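Local coordinates for protein putative aspartate aminotransferase (Thermus thermophilus, PDB 1IUG) that probably transfers amino groups between amino acids such as aspartate and 2-oxo acids, with pyridoxal 5'-phosphate as its cofactor, at residues A[36-40]-A[52-56]; A[169-173]-A[197-201]; A[68-74]-A[93-99]; A[151-155]-A[201-205]; A[9-13]-A[188-192]. All coordinates share one frame; numbering follows the deposited sequence.

Interaction 1: residues A[36-40]-A[52-56]; sequences FLKAR and EVLIL
The helix segment bearing F36, A39 and R40 packs over strand segment 52-56 with axes 9.2 Å apart at their closest and N-to-C directions 127° apart; the backbones come nearest at R40 and V53. R40 carries the polar half. Its chain, bent at chi2 and chi3, curls until the guanidinium edge meets the strand backbone: NE bonds V53 O almost in the guanidinium plane and nearly straight (161°), the 2.5 Å from R40 NE to V53 O being probably somewhat underestimated. R40 NH2 adds a weaker bond to the same oxygen and a salt bridge of 2.8 Å to E52 OE1, reached from the anti side of the carboxylate. Arginine suits this place: two neighbouring N-H groups serve one carbonyl while the charge finds its mate. A water takes a bond from V53 N and gives a weak one to R40 O. The apolar half is I55, whose CD1 lies over one face of the F36 ring, 4.3 Å from its centroid, in a CH-pi contact; the same methyl rests 4.0 Å from A39 CB, small enough to admit it. Strand 52-57, paired with 193-198, edges the sheet of the fold-type I large domain, on which helix 30-47 packs.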
# COMPACT_ATOMS: atom_id res chain seq x y z
N PHE A 36 -8.98 -11.11 8.92
CA PHE A 36 -7.55 -10.84 8.90
C PHE A 36 -6.79 -12.05 9.44
O PHE A 36 -5.84 -12.52 8.81
CB PHE A 36 -7.23 -9.60 9.74
CG PHE A 36 -5.95 -8.93 9.36
CD1 PHE A 36 -5.90 -8.05 8.28
CD2 PHE A 36 -4.77 -9.18 10.07
CE1 PHE A 36 -4.71 -7.42 7.91
CE2 PHE A 36 -3.58 -8.56 9.71
CZ PHE A 36 -3.55 -7.68 8.63
N LEU A 37 -7.22 -12.56 10.59
CA LEU A 37 -6.60 -13.74 11.19
C LEU A 37 -6.74 -14.95 10.26
O LEU A 37 -5.84 -15.78 10.18
CB LEU A 37 -7.24 -14.06 12.54
CG LEU A 37 -6.69 -13.30 13.74
CD1 LEU A 37 -7.54 -13.58 14.97
CD2 LEU A 37 -5.24 -13.71 13.98
N LYS A 38 -7.87 -15.02 9.58
CA LYS A 38 -8.15 -16.10 8.63
C LYS A 38 -7.10 -16.04 7.52
O LYS A 38 -6.48 -17.04 7.18
CB LYS A 38 -9.55 -15.91 8.04
CG LYS A 38 -10.37 -17.18 7.85
CD LYS A 38 -9.70 -18.17 6.91
CE LYS A 38 -10.53 -19.44 6.71
NZ LYS A 38 -11.83 -19.46 7.46
N ALA A 39 -6.90 -14.85 6.96
CA ALA A 39 -5.92 -14.66 5.89
C ALA A 39 -4.52 -15.01 6.38
O ALA A 39 -3.77 -15.68 5.67
CB ALA A 39 -5.97 -13.23 5.37
N ARG A 40 -4.18 -14.56 7.59
CA ARG A 40 -2.88 -14.82 8.22
C ARG A 40 -2.63 -16.34 8.16
O ARG A 40 -1.59 -16.80 7.66
CB ARG A 40 -2.93 -14.44 9.71
CG ARG A 40 -3.00 -12.96 10.14
CD ARG A 40 -1.83 -12.07 9.76
NE ARG A 40 -0.52 -12.55 10.22
CZ ARG A 40 -0.24 -13.11 11.40
NH1 ARG A 40 -1.16 -13.28 12.35
NH2 ARG A 40 0.98 -13.57 11.61
N GLU A 52 5.37 -16.99 11.02
CA GLU A 52 4.29 -16.02 10.85
C GLU A 52 4.37 -15.30 9.51
O GLU A 52 5.45 -15.09 8.96
CB GLU A 52 4.35 -14.96 11.96
CG GLU A 52 4.29 -15.49 13.38
CD GLU A 52 2.93 -16.02 13.79
OE1 GLU A 52 1.92 -15.70 13.12
OE2 GLU A 52 2.86 -16.75 14.79
N VAL A 53 3.21 -14.94 8.98
CA VAL A 53 3.14 -14.20 7.73
C VAL A 53 2.50 -12.86 8.04
O VAL A 53 1.44 -12.79 8.67
CB VAL A 53 2.31 -14.94 6.65
CG1 VAL A 53 2.38 -14.17 5.33
CG2 VAL A 53 2.84 -16.36 6.46
N LEU A 54 3.19 -11.78 7.67
CA LEU A 54 2.68 -10.44 7.91
C LEU A 54 2.11 -9.84 6.62
O LEU A 54 2.69 -9.98 5.54
CB LEU A 54 3.80 -9.55 8.46
CG LEU A 54 4.35 -9.98 9.82
CD1 LEU A 54 5.53 -9.11 10.21
CD2 LEU A 54 3.26 -9.90 10.88
N ILE A 55 0.94 -9.21 6.75
CA ILE A 55 0.27 -8.57 5.62
C ILE A 55 0.57 -7.07 5.65
O ILE A 55 0.25 -6.38 6.62
CB ILE A 55 -1.26 -8.77 5.70
CG1 ILE A 55 -1.59 -10.26 5.72
CG2 ILE A 55 -1.94 -8.05 4.54
CD1 ILE A 55 -3.07 -10.56 5.78
N LEU A 56 1.20 -6.59 4.58
CA LEU A 56 1.55 -5.17 4.48
C LEU A 56 0.78 -4.51 3.36
O LEU A 56 0.56 -5.10 2.30
CB LEU A 56 3.05 -5.02 4.20
CG LEU A 56 4.04 -5.72 5.15
CD1 LEU A 56 5.45 -5.41 4.69
CD2 LEU A 56 3.84 -5.27 6.59
O HOH W 1 0.60 -16.12 9.66

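Interaction 2: residues A[169-173]-A[197-201]; sequences VALEA and ALSPR
This is a packing contact without hydrogen bonds across it, in which L171 and E172, from the loop before strand 178-182, lie against the place where strand 193-198 gives way to helix 200-204. L171 reaches in with one methyl: CD2 sits 3.9 Å from A197 CB and 3.6 Å from S199 N, spread along the backbone as the strand ends. A leucine fits a buried strip lined by a small alanine, and F47 of helix 30-47 touches both residues. E172 is less deeply buried. Its CG lies between the backbone N and the carbonyl carbon (chi1 50°), and the chain bends again at chi2; the E172 and P200 side chains cross at about a right angle, and the carboxylate meets the proline at CD. E172 OE1 comes 3.5 Å from P200 CD, and E172 OE2 3.4 Å from S199 CB. The hydrogen bonds of this carboxylate are made elsewhere: E50 N serves OE1, and T49 OG1 serves OE2. Cutting the side chain back to an alanine would probably leave E50 N and T49 OG1 without the carboxylate that takes both bonds, and open a gap beside P200 CD. S199 turns OG (chi1 68°) to A202 N and also bonds D177 O. A serine whose hydroxyl holds a first-turn N-H, followed by a proline that needs no N-H partner, is a classic N-cap, here starting helix 200-204 where the strand stops.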
# COMPACT_ATOMS: atom_id res chain seq x y z
N VAL A 169 6.58 -24.20 -3.06
CA VAL A 169 7.33 -23.32 -2.17
C VAL A 169 7.24 -23.79 -0.72
O VAL A 169 6.32 -24.51 -0.34
CB VAL A 169 6.83 -21.84 -2.23
CG1 VAL A 169 7.03 -21.25 -3.62
CG2 VAL A 169 5.36 -21.75 -1.81
N ALA A 170 8.22 -23.38 0.08
CA ALA A 170 8.28 -23.70 1.50
C ALA A 170 9.35 -22.80 2.10
O ALA A 170 10.19 -22.27 1.37
CB ALA A 170 8.64 -25.16 1.72
N LEU A 171 9.29 -22.58 3.40
CA LEU A 171 10.29 -21.76 4.06
C LEU A 171 11.40 -22.63 4.65
O LEU A 171 12.33 -23.01 3.93
CB LEU A 171 9.67 -20.86 5.12
CG LEU A 171 9.73 -19.37 4.80
CD1 LEU A 171 9.10 -19.10 3.45
CD2 LEU A 171 9.01 -18.58 5.88
N GLU A 172 11.28 -22.98 5.93
CA GLU A 172 12.30 -23.79 6.59
C GLU A 172 12.59 -25.13 5.91
O GLU A 172 13.73 -25.58 5.90
CB GLU A 172 11.97 -23.99 8.09
CG GLU A 172 10.56 -24.47 8.42
CD GLU A 172 9.58 -23.34 8.72
OE1 GLU A 172 8.74 -23.49 9.63
OE2 GLU A 172 9.63 -22.30 8.03
N ALA A 173 11.58 -25.74 5.30
CA ALA A 173 11.76 -27.01 4.61
C ALA A 173 12.68 -26.88 3.40
O ALA A 173 13.27 -27.86 2.96
CB ALA A 173 10.42 -27.59 4.20
N ALA A 197 6.87 -13.41 4.99
CA ALA A 197 6.76 -14.66 5.72
C ALA A 197 8.07 -14.86 6.47
O ALA A 197 9.15 -14.79 5.88
CB ALA A 197 6.50 -15.82 4.77
N LEU A 198 7.96 -15.10 7.78
CA LEU A 198 9.12 -15.30 8.64
C LEU A 198 9.07 -16.66 9.34
O LEU A 198 8.10 -16.97 10.03
CB LEU A 198 9.19 -14.19 9.70
CG LEU A 198 9.26 -12.75 9.20
CD1 LEU A 198 8.86 -11.80 10.31
CD2 LEU A 198 10.66 -12.43 8.69
N SER A 199 10.12 -17.45 9.16
CA SER A 199 10.22 -18.76 9.80
C SER A 199 10.51 -18.55 11.29
O SER A 199 10.87 -17.44 11.71
CB SER A 199 11.36 -19.57 9.16
OG SER A 199 12.62 -19.00 9.47
N PRO A 200 10.35 -19.61 12.11
CA PRO A 200 10.62 -19.49 13.55
C PRO A 200 12.05 -18.99 13.79
O PRO A 200 12.29 -18.15 14.65
CB PRO A 200 10.43 -20.92 14.04
CG PRO A 200 9.35 -21.44 13.14
CD PRO A 200 9.80 -20.94 11.78
N ARG A 201 12.96 -19.48 12.96
CA ARG A 201 14.38 -19.13 12.99
C ARG A 201 14.51 -17.60 12.84
O ARG A 201 15.15 -16.94 13.66
CB ARG A 201 15.06 -19.85 11.82
CG ARG A 201 16.48 -20.39 12.01
CD ARG A 201 17.50 -19.33 12.33
NE ARG A 201 18.86 -19.80 12.05
CZ ARG A 201 19.48 -19.68 10.87
NH1 ARG A 201 18.86 -19.10 9.85
NH2 ARG A 201 20.72 -20.10 10.73

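Interaction 3: residues A[68-74]-A[93-99]; sequences VKNLFAP and IALEAGL
The F72 ring meets L99 CD1 obliquely, and the closer touch is made at the side-chain stem, where F72 CB lies 3.8 Å from L99 CD2. The other flat group, the E96 carboxylate, takes its partner on the syn lone pair of OE1, where K69 NZ forms a salt bridge at 3.2 Å. K69 gets there by a chain bent at chi2 and again at chi4, crossing E96 at about a right angle, and on the way K69 CE rests 3.6 Å from A97 CB, an alanine leaving space for the methylenes. A water held by K69 NZ, I93 O and E96 OE1 braces the ion pair, and E65 OE2 is a second salt-bridge partner of the ammonium. A methionine in place of K69 would probably leave E96 and E65 without their shared positive charge. Helices 60-71 and 85-96 lie side by side here, the second forming the beta-alpha-beta crossover between the parallel strands 77-82 and 100-105. It ends in a Schellman motif: G98 takes positive phi, readily adopted by glycine, while G98 N bonds back to L95 O and L99 N to A94 O. The turn delivers L99 to the buried side, where L99 CD1 meets V68 CG1 at 3.9 Å and L99 CD2 presses on A73 O at 3.1 Å. V68, branched at CB, spreads its methyls among three neighbours: CG1 also packs on A97, and V68 CG2 lies 3.9 Å from I93 CG2. At the ends, P74 CA makes a CA-H...O contact of 3.3 Å with G98 O, and Y211 of the second subunit packs on I93.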
# COMPACT_ATOMS: atom_id res chain seq x y z
N VAL A 68 14.48 -7.19 4.20
CA VAL A 68 15.90 -6.83 4.29
C VAL A 68 16.22 -5.96 5.51
O VAL A 68 17.16 -6.25 6.25
CB VAL A 68 16.37 -6.13 2.99
CG1 VAL A 68 17.81 -5.64 3.13
CG2 VAL A 68 16.25 -7.08 1.82
N LYS A 69 15.43 -4.90 5.69
CA LYS A 69 15.60 -3.95 6.80
C LYS A 69 15.46 -4.58 8.18
O LYS A 69 16.19 -4.24 9.10
CB LYS A 69 14.54 -2.84 6.72
CG LYS A 69 14.72 -1.77 5.65
CD LYS A 69 16.01 -1.02 5.83
CE LYS A 69 16.19 0.08 4.79
NZ LYS A 69 15.05 0.18 3.84
N ASN A 70 14.49 -5.48 8.33
CA ASN A 70 14.23 -6.10 9.62
C ASN A 70 15.03 -7.34 9.99
O ASN A 70 14.86 -7.87 11.09
CB ASN A 70 12.73 -6.37 9.76
CG ASN A 70 11.93 -5.09 9.90
OD1 ASN A 70 11.53 -4.71 11.00
ND2 ASN A 70 11.68 -4.42 8.78
N LEU A 71 15.88 -7.82 9.08
CA LEU A 71 16.69 -9.01 9.35
C LEU A 71 18.18 -8.73 9.29
O LEU A 71 18.98 -9.54 9.75
CB LEU A 71 16.34 -10.14 8.38
CG LEU A 71 15.00 -10.82 8.64
CD1 LEU A 71 14.73 -11.82 7.54
CD2 LEU A 71 15.01 -11.49 10.01
N PHE A 72 18.55 -7.59 8.72
CA PHE A 72 19.95 -7.22 8.59
C PHE A 72 20.18 -5.79 9.09
O PHE A 72 19.43 -4.87 8.75
CB PHE A 72 20.41 -7.35 7.13
CG PHE A 72 20.26 -8.74 6.57
CD1 PHE A 72 19.17 -9.06 5.76
CD2 PHE A 72 21.19 -9.72 6.86
CE1 PHE A 72 19.01 -10.35 5.25
CE2 PHE A 72 21.05 -11.02 6.36
CZ PHE A 72 19.96 -11.33 5.55
N ALA A 73 21.19 -5.63 9.94
CA ALA A 73 21.54 -4.32 10.48
C ALA A 73 22.60 -3.69 9.59
O ALA A 73 23.29 -4.39 8.84
CB ALA A 73 22.06 -4.47 11.91
N PRO A 74 22.72 -2.35 9.62
CA PRO A 74 23.70 -1.63 8.81
C PRO A 74 25.13 -2.13 9.02
O PRO A 74 25.54 -2.38 10.16
CB PRO A 74 23.55 -0.18 9.29
CG PRO A 74 22.11 -0.11 9.66
CD PRO A 74 21.92 -1.40 10.42
N ILE A 93 18.09 -2.54 -3.02
CA ILE A 93 17.45 -2.46 -1.71
C ILE A 93 18.49 -2.68 -0.60
O ILE A 93 18.47 -2.00 0.43
CB ILE A 93 16.30 -3.50 -1.57
CG1 ILE A 93 15.10 -3.07 -2.42
CG2 ILE A 93 15.89 -3.68 -0.10
CD1 ILE A 93 13.96 -4.06 -2.44
N ALA A 94 19.38 -3.64 -0.82
CA ALA A 94 20.44 -3.96 0.14
C ALA A 94 21.39 -2.78 0.31
O ALA A 94 21.82 -2.48 1.43
CB ALA A 94 21.20 -5.21 -0.31
N LEU A 95 21.71 -2.12 -0.80
CA LEU A 95 22.59 -0.95 -0.76
C LEU A 95 21.95 0.17 0.06
O LEU A 95 22.56 0.66 1.02
CB LEU A 95 22.88 -0.44 -2.17
CG LEU A 95 23.93 -1.21 -2.97
CD1 LEU A 95 24.06 -0.61 -4.36
CD2 LEU A 95 25.27 -1.17 -2.24
N GLU A 96 20.71 0.53 -0.28
CA GLU A 96 20.00 1.59 0.43
C GLU A 96 19.82 1.27 1.91
O GLU A 96 19.77 2.17 2.75
CB GLU A 96 18.65 1.88 -0.25
CG GLU A 96 17.96 3.18 0.19
CD GLU A 96 17.22 3.05 1.51
OE1 GLU A 96 16.64 1.98 1.78
OE2 GLU A 96 17.20 4.04 2.29
N ALA A 97 19.74 -0.02 2.24
CA ALA A 97 19.58 -0.45 3.63
C ALA A 97 20.90 -0.35 4.41
O ALA A 97 20.97 -0.73 5.58
CB ALA A 97 19.04 -1.87 3.67
N GLY A 98 21.94 0.13 3.74
CA GLY A 98 23.24 0.29 4.37
C GLY A 98 24.01 -1.00 4.63
O GLY A 98 24.65 -1.14 5.68
N LEU A 99 23.97 -1.92 3.67
CA LEU A 99 24.67 -3.19 3.80
C LEU A 99 25.85 -3.29 2.85
O LEU A 99 25.88 -2.63 1.80
CB LEU A 99 23.71 -4.35 3.51
CG LEU A 99 22.41 -4.46 4.31
CD1 LEU A 99 21.62 -5.67 3.82
CD2 LEU A 99 22.71 -4.59 5.79
O HOH W 2 16.12 -0.61 1.10
O HOH W 3 14.79 2.67 4.15

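Interaction 4: residues A[151-155]-A[201-205]; sequences NPEGL and RALER
A type I beta turn from N151 to G154, closed by a hydrogen bond from G154 N to N151 O, presents the carbonyls of E153 and G154 to R201 and R205 of the short helix opposite; the backbones stay well apart, with L155 and A202 the nearest CA pair at 7.7 Å. Two long arginine side chains, one helical turn apart, bridge the space. R205, bent at chi2 and chi3, points NH2 at E153 O from nearly straight ahead of the carbonyl: the bond is 3.1 Å with an N-H...O angle of 156°, and the oxygen lies in the guanidinium plane. A weaker bond from NH1 makes the grip two-pronged. R201 holds G154 O less squarely. R201 NH1 to G154 O is 3.1 Å, with the oxygen tilted from the guanidinium plane, and NH2 again adds a weak bond. L155 comes in beside them, CD2 lying 3.5 Å from R201 NH1 while CG stands over one face of the R205 guanidinium. The R205 guanidinium turns its edge to a face of the R201 guanidinium, R205 NH1 lying 3.9 Å above that plane toward its rim. Such close like charges are probably eased by E153, whose OE1 is 4.6 Å from both R201 NH2 and R205 NH1, and more directly by D177, in salt bridge with R201 NH1. Arginine suits both places: paired N-H groups can bracket a carbonyl. The contact fastens the turn between helix 140-150 and strand 155-159 to helix 200-204, with F72 packing on L155.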
# COMPACT_ATOMS: atom_id res chain seq x y z
N ASN A 151 27.99 -20.93 6.11
CA ASN A 151 27.51 -19.87 7.00
C ASN A 151 26.37 -20.40 7.87
O ASN A 151 25.20 -20.06 7.67
CB ASN A 151 27.03 -18.66 6.19
CG ASN A 151 28.09 -18.12 5.25
OD1 ASN A 151 28.94 -17.34 5.66
ND2 ASN A 151 28.04 -18.54 4.00
N PRO A 152 26.70 -21.24 8.87
CA PRO A 152 25.75 -21.85 9.81
C PRO A 152 24.83 -20.86 10.51
O PRO A 152 23.71 -21.20 10.87
CB PRO A 152 26.67 -22.55 10.81
CG PRO A 152 27.86 -22.91 9.98
CD PRO A 152 28.08 -21.64 9.20
N GLU A 153 25.32 -19.65 10.72
CA GLU A 153 24.54 -18.61 11.39
C GLU A 153 23.91 -17.61 10.42
O GLU A 153 23.28 -16.64 10.84
CB GLU A 153 25.41 -17.88 12.41
CG GLU A 153 25.92 -18.76 13.56
CD GLU A 153 24.84 -19.10 14.58
OE1 GLU A 153 23.75 -19.59 14.19
OE2 GLU A 153 25.08 -18.88 15.79
N GLY A 154 24.05 -17.88 9.12
CA GLY A 154 23.50 -16.99 8.11
C GLY A 154 22.01 -17.11 7.86
O GLY A 154 21.37 -18.09 8.25
N LEU A 155 21.46 -16.09 7.21
CA LEU A 155 20.03 -16.06 6.89
C LEU A 155 19.83 -16.02 5.39
O LEU A 155 20.59 -15.38 4.66
CB LEU A 155 19.37 -14.82 7.51
CG LEU A 155 19.21 -14.75 9.03
CD1 LEU A 155 18.89 -13.33 9.44
CD2 LEU A 155 18.13 -15.70 9.50
N ARG A 201 12.96 -19.48 12.96
CA ARG A 201 14.38 -19.13 12.99
C ARG A 201 14.51 -17.60 12.84
O ARG A 201 15.15 -16.94 13.66
CB ARG A 201 15.06 -19.85 11.82
CG ARG A 201 16.48 -20.39 12.01
CD ARG A 201 17.50 -19.33 12.33
NE ARG A 201 18.86 -19.80 12.05
CZ ARG A 201 19.48 -19.68 10.87
NH1 ARG A 201 18.86 -19.10 9.85
NH2 ARG A 201 20.72 -20.10 10.73
N ALA A 202 13.86 -17.06 11.82
CA ALA A 202 13.90 -15.62 11.53
C ALA A 202 13.24 -14.76 12.60
O ALA A 202 13.69 -13.64 12.86
CB ALA A 202 13.27 -15.35 10.16
N LEU A 203 12.19 -15.28 13.22
CA LEU A 203 11.47 -14.55 14.26
C LEU A 203 12.35 -14.21 15.47
O LEU A 203 12.20 -13.14 16.06
CB LEU A 203 10.23 -15.34 14.71
CG LEU A 203 9.08 -15.45 13.70
CD1 LEU A 203 8.04 -16.45 14.18
CD2 LEU A 203 8.44 -14.09 13.47
N GLU A 204 13.27 -15.11 15.81
CA GLU A 204 14.17 -14.90 16.94
C GLU A 204 15.33 -13.98 16.58
O GLU A 204 15.98 -13.40 17.45
CB GLU A 204 14.74 -16.24 17.41
CG GLU A 204 13.70 -17.26 17.81
CD GLU A 204 14.30 -18.62 18.13
OE1 GLU A 204 14.23 -19.04 19.31
OE2 GLU A 204 14.83 -19.27 17.20
N ARG A 205 15.58 -13.84 15.28
CA ARG A 205 16.66 -13.02 14.74
C ARG A 205 16.21 -11.61 14.34
O ARG A 205 16.99 -10.83 13.80
CB ARG A 205 17.24 -13.72 13.50
CG ARG A 205 17.78 -15.12 13.73
CD ARG A 205 18.93 -15.13 14.72
NE ARG A 205 20.12 -14.53 14.12
CZ ARG A 205 20.91 -15.15 13.24
NH1 ARG A 205 20.65 -16.40 12.86
NH2 ARG A 205 21.93 -14.50 12.70

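Interaction 5: residues A[9-13]-A[188-192]; sequences PVRLH and MCPPG
H13 and M188 approach at a slant: their CB atoms are 3.9 Å apart, and the thioether ends beside the imidazole, with M188 SD at the ring edge, 5.2 Å from the H13 centroid. Chi1 of H13 (-173°) swings the ring to M188 and chi2 (106°) turns ND1 to it, M188 CE lying 3.9 Å from H13 ND1; this buried nitrogen has no hydrogen-bond partner in the model. The backbone supplies the one direct bond, H13 N to M188 O, long at 3.3 Å but almost straight and aimed at a carbonyl lone pair. L12 stands at about a right angle to P190, with L12 CD2 3.6 Å from C189 C and CD1 touching P190 CG. V10 drops CG2 onto M188 CA at 3.7 Å, a branched residue filling the flank of a backbone bent by positive phi. Farther along, P9 and P191 also cross at about a right angle, CG to CG 3.8 Å; proline rings fix phi and suit these extended backbones. A water joins V10 N to C189 O. H27 of the second subunit packs on P9, and N234 of that subunit on P190 and P191. The side chain of P9 is about 11 Å from that of R322, a predicted substrate-binding residue. The N-terminal segment thus packs on the loop after K185, the lysine that carries pyridoxal phosphate, beside the dimer interface, where active sites of this aminotransferase family lie.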
# COMPACT_ATOMS: atom_id res chain seq x y z
N PRO A 9 0.06 -7.07 -13.37
CA PRO A 9 -1.14 -7.66 -12.76
C PRO A 9 -1.71 -8.77 -13.64
O PRO A 9 -1.33 -8.92 -14.81
CB PRO A 9 -2.10 -6.46 -12.70
CG PRO A 9 -1.16 -5.31 -12.50
CD PRO A 9 -0.10 -5.62 -13.52
N VAL A 10 -2.63 -9.54 -13.08
CA VAL A 10 -3.24 -10.65 -13.81
C VAL A 10 -4.76 -10.60 -13.87
O VAL A 10 -5.40 -9.75 -13.25
CB VAL A 10 -2.85 -12.02 -13.19
CG1 VAL A 10 -1.33 -12.21 -13.20
CG2 VAL A 10 -3.41 -12.13 -11.77
N ARG A 11 -5.29 -11.54 -14.63
CA ARG A 11 -6.72 -11.76 -14.83
C ARG A 11 -7.24 -12.16 -13.44
O ARG A 11 -6.74 -13.12 -12.85
CB ARG A 11 -6.86 -12.91 -15.82
CG ARG A 11 -7.91 -12.77 -16.88
CD ARG A 11 -9.31 -12.65 -16.36
NE ARG A 11 -10.05 -13.85 -16.73
CZ ARG A 11 -10.37 -14.19 -17.98
NH1 ARG A 11 -10.02 -13.41 -19.01
NH2 ARG A 11 -11.03 -15.32 -18.21
N LEU A 12 -8.21 -11.41 -12.93
CA LEU A 12 -8.75 -11.67 -11.60
C LEU A 12 -9.64 -12.89 -11.43
O LEU A 12 -10.44 -13.24 -12.29
CB LEU A 12 -9.49 -10.43 -11.08
CG LEU A 12 -8.68 -9.14 -10.92
CD1 LEU A 12 -9.56 -8.07 -10.29
CD2 LEU A 12 -7.44 -9.39 -10.06
N HIS A 13 -9.47 -13.54 -10.28
CA HIS A 13 -10.26 -14.71 -9.94
C HIS A 13 -11.67 -14.20 -9.61
O HIS A 13 -11.82 -13.14 -8.99
CB HIS A 13 -9.65 -15.41 -8.72
CG HIS A 13 -10.29 -16.72 -8.39
ND1 HIS A 13 -9.68 -17.93 -8.64
CD2 HIS A 13 -11.49 -17.01 -7.83
CE1 HIS A 13 -10.47 -18.91 -8.25
NE2 HIS A 13 -11.57 -18.38 -7.75
N MET A 188 -3.88 -14.04 -7.96
CA MET A 188 -4.99 -13.59 -8.81
C MET A 188 -5.85 -12.50 -8.15
O MET A 188 -7.08 -12.47 -8.30
CB MET A 188 -5.85 -14.79 -9.24
CG MET A 188 -5.08 -15.83 -10.05
SD MET A 188 -5.96 -17.42 -10.18
CE MET A 188 -5.74 -18.04 -8.49
N CYS A 189 -5.18 -11.62 -7.41
CA CYS A 189 -5.84 -10.51 -6.73
C CYS A 189 -5.28 -9.19 -7.24
O CYS A 189 -4.26 -9.18 -7.92
CB CYS A 189 -5.62 -10.61 -5.22
SG CYS A 189 -6.48 -11.96 -4.43
N PRO A 190 -5.96 -8.07 -6.95
CA PRO A 190 -5.48 -6.76 -7.40
C PRO A 190 -4.18 -6.38 -6.67
O PRO A 190 -3.84 -6.98 -5.64
CB PRO A 190 -6.62 -5.82 -6.97
CG PRO A 190 -7.82 -6.71 -6.89
CD PRO A 190 -7.26 -7.95 -6.26
N PRO A 191 -3.42 -5.42 -7.22
CA PRO A 191 -2.17 -4.96 -6.62
C PRO A 191 -2.55 -4.19 -5.35
O PRO A 191 -3.65 -3.64 -5.28
CB PRO A 191 -1.63 -3.97 -7.66
CG PRO A 191 -2.24 -4.44 -8.94
CD PRO A 191 -3.64 -4.79 -8.54
N GLY A 192 -1.67 -4.16 -4.36
CA GLY A 192 -1.99 -3.43 -3.14
C GLY A 192 -1.54 -4.07 -1.84
O GLY A 192 -1.53 -3.40 -0.81
O HOH W 4 -4.01 -8.47 -10.69

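Overall arrangement
Along the chain, interaction 5 opens first; its wide loop encloses interactions 1 and 3, one after the other, while interactions 2 and 4 cross it. Interactions 1 to 4 all involve strands of, or segments packed on, the seven-stranded sheet. Interactions 1 and 2, with centres 15 Å apart, touch where edge strand 52-57 pairs with strand 193-198, E52 O lying 2.8 Å from L198 N. Interactions 2 and 4, centres 11 Å apart, share R201 on helix 200-204, and interaction 3 reaches interaction 4 through F72 and L155. Interactions 4 and 5 have centres 33 Å apart, across the chain's centre, the latter near the cofactor lysine. Partner-subunit contacts reach both interactions 3 and 5, their centres 29 Å apart.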